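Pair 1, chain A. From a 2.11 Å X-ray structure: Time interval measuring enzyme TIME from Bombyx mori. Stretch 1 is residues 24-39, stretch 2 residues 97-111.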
# COMPACT_ATOMS: atom_id res chain seq x y z
N THR A 24 6.06 5.75 -9.52
CA THR A 24 5.61 4.65 -10.29
C THR A 24 6.81 3.67 -10.50
O THR A 24 7.92 4.14 -10.67
CB THR A 24 5.10 5.28 -11.63
OG1 THR A 24 3.66 5.51 -11.58
CG2 THR A 24 5.52 4.60 -12.79
N PHE A 25 6.58 2.36 -10.54
CA PHE A 25 7.67 1.38 -10.70
C PHE A 25 7.28 0.50 -11.85
O PHE A 25 6.23 -0.09 -11.79
CB PHE A 25 7.75 0.51 -9.45
CG PHE A 25 8.02 1.29 -8.18
CD1 PHE A 25 9.33 1.35 -7.68
CD2 PHE A 25 7.01 1.96 -7.52
CE1 PHE A 25 9.60 2.06 -6.53
CE2 PHE A 25 7.25 2.69 -6.34
CZ PHE A 25 8.55 2.73 -5.83
N THR A 26 8.12 0.34 -12.86
CA THR A 26 7.74 -0.43 -14.02
C THR A 26 8.92 -1.29 -14.38
O THR A 26 10.06 -0.82 -14.38
CB THR A 26 7.35 0.52 -15.20
OG1 THR A 26 8.48 1.29 -15.55
CG2 THR A 26 6.42 1.57 -14.72
N GLN A 27 8.66 -2.56 -14.61
CA GLN A 27 9.70 -3.51 -14.85
C GLN A 27 10.15 -3.26 -16.29
O GLN A 27 9.34 -2.96 -17.14
CB GLN A 27 9.16 -4.95 -14.66
CG GLN A 27 10.29 -6.02 -14.68
CD GLN A 27 10.12 -7.15 -13.63
OE1 GLN A 27 9.51 -6.98 -12.56
NE2 GLN A 27 10.72 -8.30 -13.93
N VAL A 28 11.46 -3.29 -16.52
CA VAL A 28 12.00 -3.06 -17.84
C VAL A 28 12.94 -4.24 -18.18
O VAL A 28 13.02 -5.23 -17.43
CB VAL A 28 12.69 -1.63 -18.01
CG1 VAL A 28 11.70 -0.50 -17.91
CG2 VAL A 28 13.78 -1.38 -17.02
N GLN A 29 13.67 -4.11 -19.28
CA GLN A 29 14.61 -5.13 -19.75
C GLN A 29 15.55 -5.72 -18.68
O GLN A 29 16.13 -5.01 -17.83
CB GLN A 29 15.40 -4.61 -20.98
CG GLN A 29 14.52 -3.79 -22.01
CD GLN A 29 13.97 -2.43 -21.44
OE1 GLN A 29 12.79 -2.05 -21.67
NE2 GLN A 29 14.84 -1.69 -20.72
N ASP A 30 15.63 -7.05 -18.72
CA ASP A 30 16.47 -7.85 -17.85
C ASP A 30 16.11 -7.77 -16.37
O ASP A 30 16.94 -8.00 -15.50
CB ASP A 30 17.95 -7.60 -18.18
CG ASP A 30 18.26 -7.81 -19.72
OD1 ASP A 30 18.03 -8.93 -20.25
OD2 ASP A 30 18.72 -6.84 -20.40
N GLY A 31 14.84 -7.48 -16.10
CA GLY A 31 14.32 -7.54 -14.72
C GLY A 31 14.62 -6.32 -13.85
O GLY A 31 14.36 -6.32 -12.65
N LYS A 32 15.14 -5.26 -14.42
CA LYS A 32 15.35 -4.02 -13.62
C LYS A 32 14.05 -3.21 -13.50
O LYS A 32 13.10 -3.47 -14.23
CB LYS A 32 16.45 -3.16 -14.25
CG LYS A 32 17.84 -3.85 -14.25
CD LYS A 32 18.64 -3.29 -15.41
CE LYS A 32 20.05 -2.89 -15.00
NZ LYS A 32 20.87 -4.05 -14.50
N VAL A 33 14.06 -2.19 -12.64
CA VAL A 33 12.82 -1.44 -12.42
C VAL A 33 13.04 0.02 -12.74
O VAL A 33 13.98 0.63 -12.25
CB VAL A 33 12.24 -1.73 -11.00
CG1 VAL A 33 11.02 -0.79 -10.61
CG2 VAL A 33 11.81 -3.25 -10.92
N HIS A 34 12.18 0.58 -13.62
CA HIS A 34 12.24 1.99 -13.90
C HIS A 34 11.34 2.65 -12.87
O HIS A 34 10.11 2.39 -12.82
CB HIS A 34 11.75 2.25 -15.32
CG HIS A 34 12.02 3.63 -15.81
ND1 HIS A 34 11.44 4.14 -16.96
CD2 HIS A 34 12.82 4.61 -15.34
CE1 HIS A 34 11.86 5.37 -17.16
NE2 HIS A 34 12.71 5.68 -16.19
N VAL A 35 11.93 3.52 -12.07
CA VAL A 35 11.22 4.36 -11.06
C VAL A 35 11.06 5.78 -11.58
O VAL A 35 12.02 6.42 -11.93
CB VAL A 35 12.08 4.38 -9.76
CG1 VAL A 35 11.40 5.12 -8.58
CG2 VAL A 35 12.46 2.92 -9.34
N GLN A 36 9.85 6.30 -11.66
CA GLN A 36 9.72 7.68 -12.11
C GLN A 36 8.60 8.45 -11.40
O GLN A 36 7.67 7.87 -10.87
CB GLN A 36 9.56 7.75 -13.65
CG GLN A 36 8.92 6.55 -14.31
CD GLN A 36 8.72 6.66 -15.83
OE1 GLN A 36 9.13 7.64 -16.55
NE2 GLN A 36 8.11 5.61 -16.35
N GLY A 37 8.65 9.76 -11.42
CA GLY A 37 7.53 10.52 -10.91
C GLY A 37 8.04 11.86 -10.51
O GLY A 37 9.13 12.30 -10.97
N GLY A 38 7.29 12.51 -9.63
CA GLY A 38 7.53 13.92 -9.34
C GLY A 38 7.07 14.07 -7.94
O GLY A 38 6.10 13.42 -7.56
N ILE A 39 7.75 14.91 -7.15
CA ILE A 39 7.33 15.21 -5.77
C ILE A 39 7.48 16.71 -5.69
O ILE A 39 8.39 17.24 -6.28
CB ILE A 39 8.24 14.52 -4.74
CG1 ILE A 39 8.24 13.00 -4.95
CG2 ILE A 39 7.82 14.83 -3.29
CD1 ILE A 39 9.37 12.40 -4.08
N HIS A 97 11.02 23.87 -5.75
CA HIS A 97 10.52 22.85 -4.80
C HIS A 97 9.86 21.65 -5.48
O HIS A 97 8.92 21.05 -4.94
CB HIS A 97 9.57 23.49 -3.80
CG HIS A 97 10.22 24.53 -2.93
ND1 HIS A 97 11.06 25.50 -3.44
CD2 HIS A 97 10.18 24.73 -1.60
CE1 HIS A 97 11.50 26.26 -2.46
NE2 HIS A 97 11.00 25.81 -1.33
N TYR A 98 10.36 21.31 -6.65
CA TYR A 98 9.89 20.19 -7.41
C TYR A 98 11.04 19.17 -7.69
O TYR A 98 12.14 19.58 -8.04
CB TYR A 98 9.31 20.67 -8.72
CG TYR A 98 9.10 19.57 -9.71
CD1 TYR A 98 8.00 18.73 -9.62
CD2 TYR A 98 10.01 19.36 -10.75
CE1 TYR A 98 7.82 17.69 -10.56
CE2 TYR A 98 9.84 18.32 -11.68
CZ TYR A 98 8.74 17.51 -11.58
OH TYR A 98 8.57 16.49 -12.50
N SER A 99 10.76 17.87 -7.55
CA SER A 99 11.73 16.85 -7.78
C SER A 99 11.17 15.92 -8.87
O SER A 99 10.10 15.35 -8.69
CB SER A 99 11.95 15.99 -6.57
OG SER A 99 12.82 14.92 -6.96
N ARG A 100 11.95 15.77 -9.93
CA ARG A 100 11.71 14.85 -11.01
C ARG A 100 12.50 13.59 -10.66
O ARG A 100 13.70 13.65 -10.54
CB ARG A 100 12.29 15.45 -12.32
CG ARG A 100 11.55 15.06 -13.61
CD ARG A 100 11.60 13.60 -14.00
NE ARG A 100 10.23 13.06 -14.08
CZ ARG A 100 9.85 11.89 -14.63
NH1 ARG A 100 8.57 11.54 -14.57
NH2 ARG A 100 10.71 11.07 -15.21
N ILE A 101 11.82 12.48 -10.44
CA ILE A 101 12.50 11.21 -10.26
C ILE A 101 12.55 10.39 -11.57
O ILE A 101 11.52 10.18 -12.24
CB ILE A 101 11.79 10.39 -9.16
CG1 ILE A 101 11.77 11.17 -7.84
CG2 ILE A 101 12.46 9.01 -8.98
CD1 ILE A 101 10.71 10.57 -6.91
N ASP A 102 13.72 9.91 -11.94
CA ASP A 102 13.83 9.12 -13.14
C ASP A 102 15.07 8.28 -13.09
O ASP A 102 16.19 8.72 -13.42
CB ASP A 102 13.84 10.03 -14.36
CG ASP A 102 13.82 9.24 -15.68
OD1 ASP A 102 13.79 9.86 -16.78
OD2 ASP A 102 13.83 7.98 -15.63
N LEU A 103 14.90 7.02 -12.70
CA LEU A 103 16.06 6.18 -12.50
C LEU A 103 15.71 4.75 -12.74
O LEU A 103 14.53 4.36 -12.70
CB LEU A 103 16.65 6.35 -11.11
CG LEU A 103 15.75 5.88 -9.96
CD1 LEU A 103 15.76 4.38 -9.59
CD2 LEU A 103 16.07 6.67 -8.70
N VAL A 104 16.74 3.99 -13.04
CA VAL A 104 16.58 2.58 -13.22
C VAL A 104 17.35 1.93 -12.07
O VAL A 104 18.47 2.32 -11.81
CB VAL A 104 17.13 2.16 -14.57
CG1 VAL A 104 17.15 0.66 -14.69
CG2 VAL A 104 16.25 2.82 -15.69
N ASP A 105 16.74 0.95 -11.39
CA ASP A 105 17.39 0.28 -10.28
C ASP A 105 17.49 -1.23 -10.56
O ASP A 105 16.54 -1.86 -11.00
CB ASP A 105 16.62 0.51 -8.98
CG ASP A 105 17.43 0.09 -7.73
OD1 ASP A 105 17.26 -1.06 -7.25
OD2 ASP A 105 18.27 0.90 -7.21
N ASP A 106 18.64 -1.82 -10.28
CA ASP A 106 18.82 -3.27 -10.56
C ASP A 106 18.74 -4.15 -9.31
O ASP A 106 19.04 -5.33 -9.42
CB ASP A 106 20.15 -3.54 -11.29
CG ASP A 106 21.36 -2.92 -10.57
OD1 ASP A 106 21.13 -2.23 -9.53
OD2 ASP A 106 22.52 -3.13 -11.01
N GLN A 107 18.34 -3.63 -8.16
CA GLN A 107 18.15 -4.49 -6.99
C GLN A 107 16.66 -4.79 -6.66
O GLN A 107 16.30 -5.93 -6.36
CB GLN A 107 18.84 -3.84 -5.76
CG GLN A 107 19.86 -4.66 -5.05
CD GLN A 107 20.89 -5.11 -6.02
OE1 GLN A 107 21.50 -4.29 -6.69
NE2 GLN A 107 21.02 -6.41 -6.18
N ILE A 108 15.82 -3.76 -6.67
CA ILE A 108 14.41 -3.94 -6.41
C ILE A 108 13.72 -4.75 -7.54
O ILE A 108 14.14 -4.72 -8.69
CB ILE A 108 13.67 -2.57 -6.22
CG1 ILE A 108 13.82 -1.65 -7.44
CG2 ILE A 108 14.19 -1.81 -4.92
CD1 ILE A 108 12.94 -0.32 -7.40
N SER A 109 12.61 -5.37 -7.20
CA SER A 109 11.82 -6.08 -8.15
C SER A 109 10.34 -5.92 -7.72
O SER A 109 10.01 -5.53 -6.58
CB SER A 109 12.20 -7.57 -8.12
OG SER A 109 11.55 -8.30 -9.16
N LEU A 110 9.46 -6.27 -8.65
CA LEU A 110 8.04 -6.24 -8.44
C LEU A 110 7.52 -7.56 -7.87
O LEU A 110 6.42 -7.62 -7.34
CB LEU A 110 7.35 -5.85 -9.73
CG LEU A 110 7.58 -4.38 -10.15
CD1 LEU A 110 6.46 -4.05 -11.08
CD2 LEU A 110 7.65 -3.37 -9.03
N SER A 111 8.35 -8.60 -7.91
CA SER A 111 8.03 -9.90 -7.29
C SER A 111 9.31 -10.61 -6.82
O SER A 111 10.42 -10.09 -6.97
CB SER A 111 7.22 -10.80 -8.25
OG SER A 111 7.98 -11.11 -9.40

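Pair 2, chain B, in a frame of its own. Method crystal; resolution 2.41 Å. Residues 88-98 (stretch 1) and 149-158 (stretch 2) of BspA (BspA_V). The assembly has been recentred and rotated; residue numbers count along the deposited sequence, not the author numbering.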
# COMPACT_ATOMS: atom_id res chain seq x y z
N GLN B 88 15.00 -4.51 -15.54
CA GLN B 88 15.04 -4.69 -14.07
C GLN B 88 14.58 -3.44 -13.30
O GLN B 88 14.95 -2.30 -13.63
CB GLN B 88 16.43 -5.12 -13.60
CG GLN B 88 16.91 -6.47 -14.18
CD GLN B 88 16.16 -7.68 -13.62
OE1 GLN B 88 15.03 -7.97 -14.00
NE2 GLN B 88 16.81 -8.41 -12.71
N ASN B 89 13.74 -3.66 -12.30
CA ASN B 89 13.21 -2.60 -11.45
C ASN B 89 14.36 -2.02 -10.60
O ASN B 89 14.91 -2.74 -9.75
CB ASN B 89 12.11 -3.18 -10.55
CG ASN B 89 11.42 -2.15 -9.66
OD1 ASN B 89 11.56 -0.94 -9.84
ND2 ASN B 89 10.66 -2.65 -8.70
N ALA B 90 14.70 -0.74 -10.86
CA ALA B 90 15.70 0.02 -10.10
C ALA B 90 15.13 0.71 -8.83
O ALA B 90 15.89 1.34 -8.08
CB ALA B 90 16.38 1.05 -11.00
N ALA B 91 13.80 0.64 -8.60
CA ALA B 91 13.20 0.94 -7.29
C ALA B 91 13.04 -0.39 -6.53
O ALA B 91 11.92 -0.80 -6.23
N VAL B 92 14.17 -1.03 -6.19
CA VAL B 92 14.26 -2.51 -5.96
C VAL B 92 13.54 -2.99 -4.68
O VAL B 92 13.19 -4.18 -4.57
CB VAL B 92 15.76 -3.03 -5.99
CG1 VAL B 92 15.83 -4.56 -6.15
CG2 VAL B 92 16.60 -2.33 -7.08
N ASN B 93 13.31 -2.06 -3.74
CA ASN B 93 12.50 -2.30 -2.54
C ASN B 93 10.97 -2.00 -2.67
O ASN B 93 10.20 -2.15 -1.71
CB ASN B 93 13.08 -1.46 -1.40
CG ASN B 93 12.42 -1.74 -0.06
OD1 ASN B 93 11.91 -2.84 0.21
ND2 ASN B 93 12.40 -0.72 0.79
N GLN B 94 10.54 -1.54 -3.85
CA GLN B 94 9.14 -1.25 -4.09
C GLN B 94 8.49 -2.42 -4.85
O GLN B 94 9.15 -3.13 -5.62
CB GLN B 94 8.95 0.10 -4.81
CG GLN B 94 9.09 1.36 -3.93
CD GLN B 94 8.08 2.48 -4.30
OE1 GLN B 94 7.19 2.86 -3.51
NE2 GLN B 94 8.19 2.98 -5.52
N ASN B 95 7.21 -2.62 -4.59
CA ASN B 95 6.42 -3.64 -5.22
C ASN B 95 5.20 -3.03 -5.83
O ASN B 95 4.83 -1.93 -5.49
CB ASN B 95 6.02 -4.71 -4.23
CG ASN B 95 7.17 -5.62 -3.94
OD1 ASN B 95 7.82 -6.15 -4.86
ND2 ASN B 95 7.46 -5.78 -2.66
N ILE B 96 4.62 -3.76 -6.78
CA ILE B 96 3.48 -3.31 -7.53
C ILE B 96 2.29 -4.12 -7.09
O ILE B 96 2.40 -5.31 -6.84
CB ILE B 96 3.73 -3.49 -9.02
CG1 ILE B 96 4.99 -2.71 -9.40
CG2 ILE B 96 2.54 -2.99 -9.83
CD1 ILE B 96 5.73 -3.28 -10.60
N VAL B 97 1.15 -3.47 -6.97
CA VAL B 97 -0.10 -4.17 -6.76
C VAL B 97 -1.11 -3.71 -7.81
O VAL B 97 -1.36 -2.53 -7.93
CB VAL B 97 -0.67 -3.93 -5.35
CG1 VAL B 97 -1.91 -4.80 -5.14
CG2 VAL B 97 0.38 -4.27 -4.30
N PHE B 98 -1.68 -4.65 -8.53
CA PHE B 98 -2.71 -4.37 -9.49
C PHE B 98 -3.99 -4.98 -8.97
O PHE B 98 -4.00 -6.16 -8.57
CB PHE B 98 -2.35 -4.94 -10.87
CG PHE B 98 -3.32 -4.54 -11.94
CD1 PHE B 98 -3.19 -3.33 -12.61
CD2 PHE B 98 -4.39 -5.34 -12.24
CE1 PHE B 98 -4.09 -2.95 -13.59
CE2 PHE B 98 -5.31 -4.96 -13.20
CZ PHE B 98 -5.17 -3.75 -13.88
N ILE B 149 -10.01 0.25 -11.03
CA ILE B 149 -8.65 -0.26 -11.18
C ILE B 149 -7.69 0.42 -10.22
O ILE B 149 -7.76 1.65 -10.05
CB ILE B 149 -8.08 0.01 -12.58
CG1 ILE B 149 -8.92 -0.68 -13.65
CG2 ILE B 149 -6.68 -0.55 -12.71
CD1 ILE B 149 -8.82 -0.00 -15.01
N HIS B 150 -6.81 -0.37 -9.60
CA HIS B 150 -5.72 0.12 -8.74
C HIS B 150 -4.39 -0.36 -9.31
O HIS B 150 -4.19 -1.53 -9.59
CB HIS B 150 -5.82 -0.34 -7.27
CG HIS B 150 -7.07 0.09 -6.56
ND1 HIS B 150 -7.46 -0.45 -5.35
CD2 HIS B 150 -8.02 1.00 -6.89
CE1 HIS B 150 -8.60 0.11 -4.97
NE2 HIS B 150 -8.96 1.00 -5.88
N ASP B 151 -3.47 0.55 -9.50
CA ASP B 151 -2.17 0.18 -9.97
C ASP B 151 -1.17 0.96 -9.13
O ASP B 151 -0.83 2.10 -9.46
CB ASP B 151 -2.06 0.50 -11.44
CG ASP B 151 -0.75 0.06 -12.03
OD1 ASP B 151 -0.26 -1.08 -11.71
OD2 ASP B 151 -0.23 0.88 -12.84
N ASP B 152 -0.73 0.31 -8.05
CA ASP B 152 -0.07 0.98 -6.95
C ASP B 152 1.39 0.52 -6.81
O ASP B 152 1.72 -0.64 -7.10
CB ASP B 152 -0.88 0.68 -5.68
CG ASP B 152 -2.27 1.34 -5.73
OD1 ASP B 152 -2.51 2.12 -6.69
OD2 ASP B 152 -3.14 1.09 -4.85
N TRP B 153 2.24 1.46 -6.41
CA TRP B 153 3.61 1.19 -5.94
C TRP B 153 3.62 1.10 -4.40
O TRP B 153 3.18 2.03 -3.73
CB TRP B 153 4.60 2.28 -6.40
CG TRP B 153 5.14 2.10 -7.79
CD1 TRP B 153 4.80 2.82 -8.91
CD2 TRP B 153 6.09 1.11 -8.23
NE1 TRP B 153 5.48 2.33 -10.01
CE2 TRP B 153 6.29 1.29 -9.61
CE3 TRP B 153 6.79 0.08 -7.59
CZ2 TRP B 153 7.16 0.51 -10.35
CZ3 TRP B 153 7.66 -0.70 -8.33
CH2 TRP B 153 7.83 -0.48 -9.69
N VAL B 154 4.12 0.00 -3.85
CA VAL B 154 4.18 -0.21 -2.40
C VAL B 154 5.62 -0.28 -1.93
O VAL B 154 6.39 -1.06 -2.45
CB VAL B 154 3.46 -1.51 -2.02
CG1 VAL B 154 3.54 -1.75 -0.51
CG2 VAL B 154 2.01 -1.41 -2.48
N HIS B 155 5.97 0.53 -0.95
CA HIS B 155 7.30 0.53 -0.30
C HIS B 155 7.11 0.20 1.20
O HIS B 155 6.67 1.05 1.98
CB HIS B 155 7.92 1.90 -0.44
CG HIS B 155 9.31 2.00 0.10
ND1 HIS B 155 10.37 2.42 -0.67
CD2 HIS B 155 9.81 1.78 1.34
CE1 HIS B 155 11.47 2.44 0.06
NE2 HIS B 155 11.16 2.06 1.28
N ASP B 156 7.48 -1.02 1.56
CA ASP B 156 7.24 -1.60 2.86
C ASP B 156 8.56 -1.76 3.60
O ASP B 156 9.29 -2.71 3.31
CB ASP B 156 6.61 -2.97 2.71
CG ASP B 156 5.09 -2.92 2.44
OD1 ASP B 156 4.43 -1.87 2.59
OD2 ASP B 156 4.53 -3.98 2.05
N THR B 157 8.88 -0.81 4.50
CA THR B 157 9.99 -0.98 5.47
C THR B 157 9.49 -1.70 6.75
O THR B 157 9.02 -1.06 7.69
CB THR B 157 10.64 0.38 5.83
OG1 THR B 157 11.03 1.08 4.64
CG2 THR B 157 11.89 0.18 6.70
N HIS B 158 9.54 -3.03 6.75
CA HIS B 158 9.11 -3.86 7.88
C HIS B 158 10.29 -4.25 8.77
O HIS B 158 11.23 -4.91 8.32
CB HIS B 158 8.37 -5.08 7.37
CG HIS B 158 7.00 -4.74 6.88
ND1 HIS B 158 5.92 -5.57 7.07
CD2 HIS B 158 6.53 -3.61 6.29
CE1 HIS B 158 4.84 -4.98 6.59
NE2 HIS B 158 5.18 -3.79 6.12

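Both pairs join two antiparallel strands of one chain, and the N, CA and C atoms of 14 central residues superpose with an RMSD of 0.8 Å. In pair 1 strand 33-39 runs at 178° to strand 98-105; in pair 2 strand 94-98 runs at 149° to strand 149-155, yet in each the axes approach to 4.4 Å. The shared register sets A:Val33 and A:Asp105 on B:Asn95 and B:Val154, and A:Val35 and A:Leu103 on B:Val97 and B:Asp152. Both are hydrogen-bonded pairs. A:Val33 N to A:Asp105 O (3.0 Å) corresponds to B:Asn95 N to B:Val154 O (2.8 Å), and A:Val35 N to A:Leu103 O (2.8 Å) to B:Val97 N to B:Asp152 O (2.9 Å); the return bonds are present in both.

On the face that carries these residues, the matched valines A:Val35 and B:Val97 both have chi1 t, with side-chain centres 0.8 Å apart. A:Val35 CG2 packs against A:Leu103 CD1 at 3.6 Å and A:Ile108 CD1 at 3.8 Å. At the position of A:Leu103, pair 2 has B:Asp152, whose carboxylate is hydrogen-bonded elsewhere in the structure; B:Val97 CG2 instead meets B:Val154 CG2 diagonally, at 3.8 Å. B:Val154 occupies the position of A:Asp105, whose OD1 accepts bonds from A:Gln107 N (2.9 Å) and A:Ile108 N (3.1 Å). Apolar and acidic residues thus occupy these two positions in opposite order. A:Val33 also belongs to the apolar cluster of pair 1, its CG1 lying 3.8 Å from A:Ile108 CD1, whereas its match B:Asn95 is polar, and its side chain comes nearest at B:Asn95 CB, 4.1 Å from B:Val154 O.

On the other face, A:His34 and A:Val104 match B:Ile96 and B:Trp153. The imidazole of A:His34 reaches along the partner strand and donates from NE2 to A:Asp102 OD2 (2.6 Å), a short, nearly straight hydrogen bond. B:Asp151 coincides with A:Asp102, but B:Ile96 offers it no donor, and B:Ile96 CG2 approaches B:Asp151 OD1 at 3.9 Å. The isoleucine turns to the indole: B:Ile96 CG1 sits 3.6 Å from the centroid of the six-membered ring of B:Trp153, over its face. B:Gln94 CB adds a contact with B:Trp153 CE3 at 3.5 Å, where the matched A:Lys32 CB meets A:Val104 CG1 at 3.9 Å. A:Gln36 and A:Arg100 match B:Phe98 and B:Ile149: A:Gln36 CB lies 3.8 Å from A:Arg100 NH2, and B:Phe98 CE1 packs at 3.6 Å on B:Ile149 CG2. One backbone frame therefore supports a side-chain hydrogen bond in pair 1 and an aliphatic-aromatic contact in pair 2.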